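Triacylglycerol lipase (Rhizopus niveus, PDB 1LGY) hydrolyses the ester bonds of triglycerides and their partial glycerides, with a strong preference for the 1 and 3 positions. Local coordinates at residues V47-I52 with S70-T75; T75-F80 with K138-G143. All coordinates share one frame; numbering follows the deposited sequence.

Contact 1. Residues V47-I52 with S70-T75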
loop_
_atom_site.group_PDB
_atom_site.type_symbol
_atom_site.label_atom_id
_atom_site.label_comp_id
_atom_site.label_asym_id
_atom_site.label_seq_id
_atom_site.Cartn_x
_atom_site.Cartn_y
_atom_site.Cartn_z
ATOM N N VAL A 47 -11.742 -8.341 -9.208
ATOM C CA VAL A 47 -12.396 -9.232 -8.277
ATOM C C VAL A 47 -13.896 -9.201 -8.439
ATOM O O VAL A 47 -14.627 -8.791 -7.557
ATOM C CB VAL A 47 -11.823 -8.912 -6.793
ATOM C CG1 VAL A 47 -11.606 -7.454 -6.639
ATOM C CG2 VAL A 47 -12.699 -9.501 -5.702
ATOM N N PRO A 48 -14.399 -9.768 -9.590
ATOM C CA PRO A 48 -15.820 -9.836 -9.982
ATOM C C PRO A 48 -16.852 -10.301 -8.952
ATOM O O PRO A 48 -17.994 -9.860 -8.966
ATOM C CB PRO A 48 -15.825 -10.720 -11.195
ATOM C CG PRO A 48 -14.673 -11.651 -10.915
ATOM C CD PRO A 48 -13.652 -10.637 -10.513
ATOM N N ASP A 49 -16.533 -11.208 -8.034
ATOM C CA ASP A 49 -17.525 -11.629 -7.058
ATOM C C ASP A 49 -17.366 -10.931 -5.715
ATOM O O ASP A 49 -17.823 -11.439 -4.703
ATOM C CB ASP A 49 -17.409 -13.114 -6.917
ATOM C CG ASP A 49 -16.310 -13.571 -5.986
ATOM O OD1 ASP A 49 -15.150 -13.271 -6.230
ATOM O OD2 ASP A 49 -16.636 -14.212 -4.986
ATOM N N GLY A 50 -16.790 -9.739 -5.649
ATOM C CA GLY A 50 -16.527 -9.106 -4.388
ATOM C C GLY A 50 -17.767 -8.615 -3.695
ATOM O O GLY A 50 -18.680 -8.042 -4.289
ATOM N N LYS A 51 -17.801 -8.936 -2.408
ATOM C CA LYS A 51 -18.820 -8.431 -1.514
ATOM C C LYS A 51 -18.161 -7.359 -0.655
ATOM O O LYS A 51 -17.285 -7.737 0.131
ATOM C CB LYS A 51 -19.370 -9.541 -0.588
ATOM C CG LYS A 51 -20.307 -10.563 -1.212
ATOM C CD LYS A 51 -19.571 -11.879 -1.594
ATOM C CE LYS A 51 -20.504 -12.863 -2.369
ATOM N NZ LYS A 51 -19.861 -14.063 -2.906
ATOM N N ILE A 52 -18.499 -6.053 -0.787
ATOM C CA ILE A 52 -17.958 -5.027 0.111
ATOM C C ILE A 52 -18.425 -5.276 1.551
ATOM O O ILE A 52 -19.604 -5.155 1.860
ATOM C CB ILE A 52 -18.394 -3.565 -0.308
ATOM C CG1 ILE A 52 -17.613 -3.142 -1.521
ATOM C CG2 ILE A 52 -18.091 -2.536 0.803
ATOM C CD1 ILE A 52 -17.735 -1.632 -1.843
ATOM N N SER A 70 -13.950 -12.078 -1.132
ATOM C CA SER A 70 -14.125 -12.705 -2.446
ATOM C C SER A 70 -14.064 -14.172 -2.111
ATOM O O SER A 70 -12.983 -14.691 -1.793
ATOM C CB SER A 70 -12.988 -12.446 -3.402
ATOM O OG SER A 70 -13.026 -13.323 -4.520
ATOM N N ASP A 71 -15.240 -14.817 -2.134
ATOM C CA ASP A 71 -15.284 -16.228 -1.836
ATOM C C ASP A 71 -14.628 -17.092 -2.895
ATOM O O ASP A 71 -14.047 -18.138 -2.612
ATOM C CB ASP A 71 -16.713 -16.596 -1.646
ATOM C CG ASP A 71 -17.252 -15.978 -0.379
ATOM O OD1 ASP A 71 -16.539 -15.963 0.610
ATOM O OD2 ASP A 71 -18.386 -15.513 -0.370
ATOM N N LYS A 72 -14.651 -16.555 -4.112
ATOM C CA LYS A 72 -14.027 -17.226 -5.220
ATOM C C LYS A 72 -12.518 -17.331 -5.038
ATOM O O LYS A 72 -11.952 -18.412 -5.096
ATOM C CB LYS A 72 -14.371 -16.447 -6.448
ATOM C CG LYS A 72 -14.084 -17.301 -7.661
ATOM C CD LYS A 72 -14.809 -16.764 -8.891
ATOM C CE LYS A 72 -16.279 -17.212 -9.039
ATOM N NZ LYS A 72 -17.190 -16.635 -8.060
ATOM N N GLN A 73 -11.855 -16.200 -4.794
ATOM C CA GLN A 73 -10.412 -16.147 -4.598
ATOM C C GLN A 73 -9.930 -16.405 -3.185
ATOM O O GLN A 73 -8.720 -16.361 -2.924
ATOM C CB GLN A 73 -9.887 -14.804 -5.012
ATOM C CG GLN A 73 -10.046 -14.645 -6.497
ATOM C CD GLN A 73 -10.070 -13.184 -6.857
ATOM O OE1 GLN A 73 -9.110 -12.600 -7.348
ATOM N NE2 GLN A 73 -11.209 -12.578 -6.593
ATOM N N LYS A 74 -10.853 -16.715 -2.269
ATOM C CA LYS A 74 -10.556 -16.891 -0.856
ATOM C C LYS A 74 -9.646 -15.792 -0.282
ATOM O O LYS A 74 -8.601 -16.038 0.315
ATOM C CB LYS A 74 -9.949 -18.288 -0.678
ATOM C CG LYS A 74 -11.036 -19.307 -0.991
ATOM C CD LYS A 74 -10.485 -20.706 -0.907
ATOM C CE LYS A 74 -11.583 -21.663 -1.357
ATOM N NZ LYS A 74 -12.485 -21.986 -0.257
ATOM N N THR A 75 -10.042 -14.542 -0.495
ATOM C CA THR A 75 -9.261 -13.419 -0.038
ATOM C C THR A 75 -10.186 -12.378 0.533
ATOM O O THR A 75 -11.309 -12.190 0.092
ATOM C CB THR A 75 -8.474 -12.798 -1.189
ATOM O OG1 THR A 75 -7.793 -13.829 -1.884
ATOM C CG2 THR A 75 -7.418 -11.849 -0.677
HETATM O O HOH W 1 -18.122 -16.731 -5.470
#
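The carboxylate of D49 is covered on one face by K72, whose CB lies 3.3 Å from D49 OD1 and whose NZ hangs above the same face, a long 4.0 Å from D49 OD2. At the rim of the group, OD1 takes the hydroxyl of S70 on its syn lone pair, with S70 OG 2.7 Å from D49 OD1. The backbone N of K72 gives a second bond to OD2 from the syn side, 34° out of the carboxylate plane. One water also donates to OD2 and accepts from K72 NZ, closing the gap in that long salt bridge. A chi1 of 82° sets CG of D49 between its own N and carbonyl carbon, turning the acid across to S70-T75. The amide of Q73 meets V47 at its nitrogen: V47 CG2 is 3.5 Å from Q73 NE2.

This is a type I turn, V47 to G50, docked on the tip of the hairpin joining strands 63-70 and 75-81. K74 and T75 face S70 together as a G1 beta bulge, and S70 OG, accepting from Q73 N at 3.1 Å, makes an ST motif. That oxygen also accepts from Q73 NE2 while donating to D49 OD1.

K51 arches over to D71, its NZ 3.3 Å from D71 OD2 in a salt bridge on the anti side, 26° out of the carboxylate plane. The other oxygen, D71 OD1, is taken by Y137 OH and R69. K51 NZ also lies a long 3.8 Å from D49 OD2, near both acids, whose OD2 atoms are 5.1 Å apart, and probably eases their repulsion.

Contact 2. Residues T75-F80 with K138-G143; sequences TIYLVF and KVIVTG
T75 to F80 and K138 to G143 run as neighbouring parallel strands, in step from T75 beside K138 to V79 beside T142, their axes 4.6 Å apart at closest and inclined by 23°. Five backbone bonds join them. I76 N donates to K138 O at 2.9 Å, with a nearly straight 171° at the hydrogen, and I76 O accepts from I140 N; the pattern repeats as L78 N to I140 O, T142 N to L78 O and F80 N to T142 O. CA-H...O contacts run alongside, such as V139 CA to I76 O at 3.1 Å.

Apolar contacts fill both faces. On the face of T75, Y77, V79, I140 and T142, the methyl CG2 of T75 sits over the centre of the Y77 ring and also meets I140 CG1 at 3.6 Å. I140 CB approaches Y77 CD1 obliquely, the two side chains pointing the same way. T142 OG1 is anti to its own N (chi1 -158°), which leaves CG2 between N and the carbonyl carbon, where it touches V79 CG2 at 3.6 Å. On the face of I76, L78, F80, V139 and V141, V141 CG1 meets L78 CD1 at 3.8 Å and also lies in the plane of the F80 ring, at its edge.

Polar ends here find partners elsewhere: T142 OG1 bonds to F173 O on the next strand, and Y77 OH to K19. Helix 11-26 packs against the Y77 face, helices 110-133 and 146-161 against the L78 face, the sandwich of an alpha/beta hydrolase. With both faces largely apolar and packed against helices, the chemistry implies a central sheet held in register by main-chain bonds, its strand from K138 leading to G143, which with S145 fits the GxSxG nucleophile elbow expected of this family.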
loop_
_atom_site.group_PDB
_atom_site.type_symbol
_atom_site.label_atom_id
_atom_site.label_comp_id
_atom_site.label_asym_id
_atom_site.label_seq_id
_atom_site.Cartn_x
_atom_site.Cartn_y
_atom_site.Cartn_z
ATOM N N THR A 75 -10.042 -14.542 -0.495
ATOM C CA THR A 75 -9.261 -13.419 -0.038
ATOM C C THR A 75 -10.186 -12.378 0.533
ATOM O O THR A 75 -11.309 -12.190 0.092
ATOM C CB THR A 75 -8.474 -12.798 -1.189
ATOM O OG1 THR A 75 -7.793 -13.829 -1.884
ATOM C CG2 THR A 75 -7.418 -11.849 -0.677
ATOM N N ILE A 76 -9.652 -11.770 1.575
ATOM C CA ILE A 76 -10.218 -10.651 2.275
ATOM C C ILE A 76 -9.200 -9.582 1.977
ATOM O O ILE A 76 -8.037 -9.709 2.359
ATOM C CB ILE A 76 -10.234 -10.852 3.772
ATOM C CG1 ILE A 76 -10.992 -12.085 4.107
ATOM C CG2 ILE A 76 -10.905 -9.649 4.433
ATOM C CD1 ILE A 76 -10.486 -12.571 5.446
ATOM N N TYR A 77 -9.655 -8.549 1.277
ATOM C CA TYR A 77 -8.827 -7.438 0.847
ATOM C C TYR A 77 -8.996 -6.262 1.773
ATOM O O TYR A 77 -10.136 -5.980 2.108
ATOM C CB TYR A 77 -9.229 -6.978 -0.551
ATOM C CG TYR A 77 -8.854 -7.929 -1.683
ATOM C CD1 TYR A 77 -7.556 -7.905 -2.196
ATOM C CD2 TYR A 77 -9.790 -8.806 -2.220
ATOM C CE1 TYR A 77 -7.185 -8.748 -3.232
ATOM C CE2 TYR A 77 -9.426 -9.650 -3.271
ATOM C CZ TYR A 77 -8.128 -9.609 -3.758
ATOM O OH TYR A 77 -7.753 -10.444 -4.774
ATOM N N LEU A 78 -7.942 -5.556 2.187
ATOM C CA LEU A 78 -8.094 -4.370 3.003
ATOM C C LEU A 78 -7.480 -3.316 2.082
ATOM O O LEU A 78 -6.323 -3.490 1.684
ATOM C CB LEU A 78 -7.273 -4.469 4.211
ATOM C CG LEU A 78 -7.612 -3.849 5.562
ATOM C CD1 LEU A 78 -6.283 -3.810 6.312
ATOM C CD2 LEU A 78 -8.265 -2.476 5.481
ATOM N N VAL A 79 -8.203 -2.247 1.671
ATOM C CA VAL A 79 -7.666 -1.332 0.663
ATOM C C VAL A 79 -7.726 0.056 1.212
ATOM O O VAL A 79 -8.750 0.441 1.752
ATOM C CB VAL A 79 -8.512 -1.448 -0.641
ATOM C CG1 VAL A 79 -8.135 -0.412 -1.691
ATOM C CG2 VAL A 79 -8.279 -2.840 -1.226
ATOM N N PHE A 80 -6.680 0.848 1.036
ATOM C CA PHE A 80 -6.681 2.237 1.516
ATOM C C PHE A 80 -6.360 3.272 0.455
ATOM O O PHE A 80 -5.813 2.975 -0.603
ATOM C CB PHE A 80 -5.655 2.500 2.598
ATOM C CG PHE A 80 -5.791 1.719 3.881
ATOM C CD1 PHE A 80 -5.207 0.466 3.971
ATOM C CD2 PHE A 80 -6.501 2.260 4.962
ATOM C CE1 PHE A 80 -5.332 -0.258 5.145
ATOM C CE2 PHE A 80 -6.606 1.509 6.129
ATOM C CZ PHE A 80 -6.027 0.254 6.222
ATOM N N LYS A 138 -7.051 -15.730 2.990
ATOM C CA LYS A 138 -5.898 -14.880 3.194
ATOM C C LYS A 138 -6.278 -13.398 3.112
ATOM O O LYS A 138 -7.221 -13.018 2.431
ATOM C CB LYS A 138 -4.789 -15.123 2.150
ATOM C CG LYS A 138 -5.016 -16.226 1.109
ATOM C CD LYS A 138 -3.974 -16.142 -0.015
ATOM C CE LYS A 138 -2.627 -16.648 0.547
ATOM N NZ LYS A 138 -2.604 -18.078 0.870
ATOM N N VAL A 139 -5.489 -12.538 3.761
ATOM C CA VAL A 139 -5.735 -11.115 3.801
ATOM C C VAL A 139 -4.734 -10.403 2.919
ATOM O O VAL A 139 -3.525 -10.492 3.117
ATOM C CB VAL A 139 -5.603 -10.608 5.215
ATOM C CG1 VAL A 139 -6.198 -9.204 5.266
ATOM C CG2 VAL A 139 -6.316 -11.512 6.192
ATOM N N ILE A 140 -5.157 -9.753 1.856
ATOM C CA ILE A 140 -4.202 -8.930 1.107
ATOM C C ILE A 140 -4.402 -7.481 1.458
ATOM O O ILE A 140 -5.528 -7.063 1.353
ATOM C CB ILE A 140 -4.412 -9.149 -0.360
ATOM C CG1 ILE A 140 -4.022 -10.629 -0.552
ATOM C CG2 ILE A 140 -3.696 -8.137 -1.210
ATOM C CD1 ILE A 140 -3.902 -11.246 -1.943
ATOM N N VAL A 141 -3.410 -6.672 1.855
ATOM C CA VAL A 141 -3.618 -5.254 2.204
ATOM C C VAL A 141 -3.051 -4.434 1.082
ATOM O O VAL A 141 -1.962 -4.753 0.612
ATOM C CB VAL A 141 -2.893 -4.872 3.488
ATOM C CG1 VAL A 141 -3.332 -3.485 3.897
ATOM C CG2 VAL A 141 -3.202 -5.905 4.599
ATOM N N THR A 142 -3.712 -3.393 0.622
ATOM C CA THR A 142 -3.144 -2.672 -0.497
ATOM C C THR A 142 -3.547 -1.219 -0.590
ATOM O O THR A 142 -4.527 -0.801 0.020
ATOM C CB THR A 142 -3.522 -3.444 -1.784
ATOM O OG1 THR A 142 -2.552 -3.026 -2.724
ATOM C CG2 THR A 142 -4.867 -3.167 -2.364
ATOM N N GLY A 143 -2.755 -0.451 -1.344
ATOM C CA GLY A 143 -3.089 0.936 -1.591
ATOM C C GLY A 143 -2.076 1.639 -2.480
ATOM O O GLY A 143 -0.979 1.173 -2.739
#

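Contacts 1 and 2 follow one another along the chain and share T75, where the hairpin tip of contact 1 becomes the strand of contact 2. Their centres are 11 Å apart. K74 O lies 3.1 Å from K138 N, a probable hydrogen bond that carries the strand pairing back to the hairpin, and V47 CG2 packs on Y77 CE2 at 4.1 Å. K19 of helix 11-26 ties them further, bonding both Q73 OE1 and Y77 OH. Contact 1 is remote from the catalytic residues; contact 2 leads to them, with about 8 Å from G143 to the side chain of S145 and about 10 Å to that of H257.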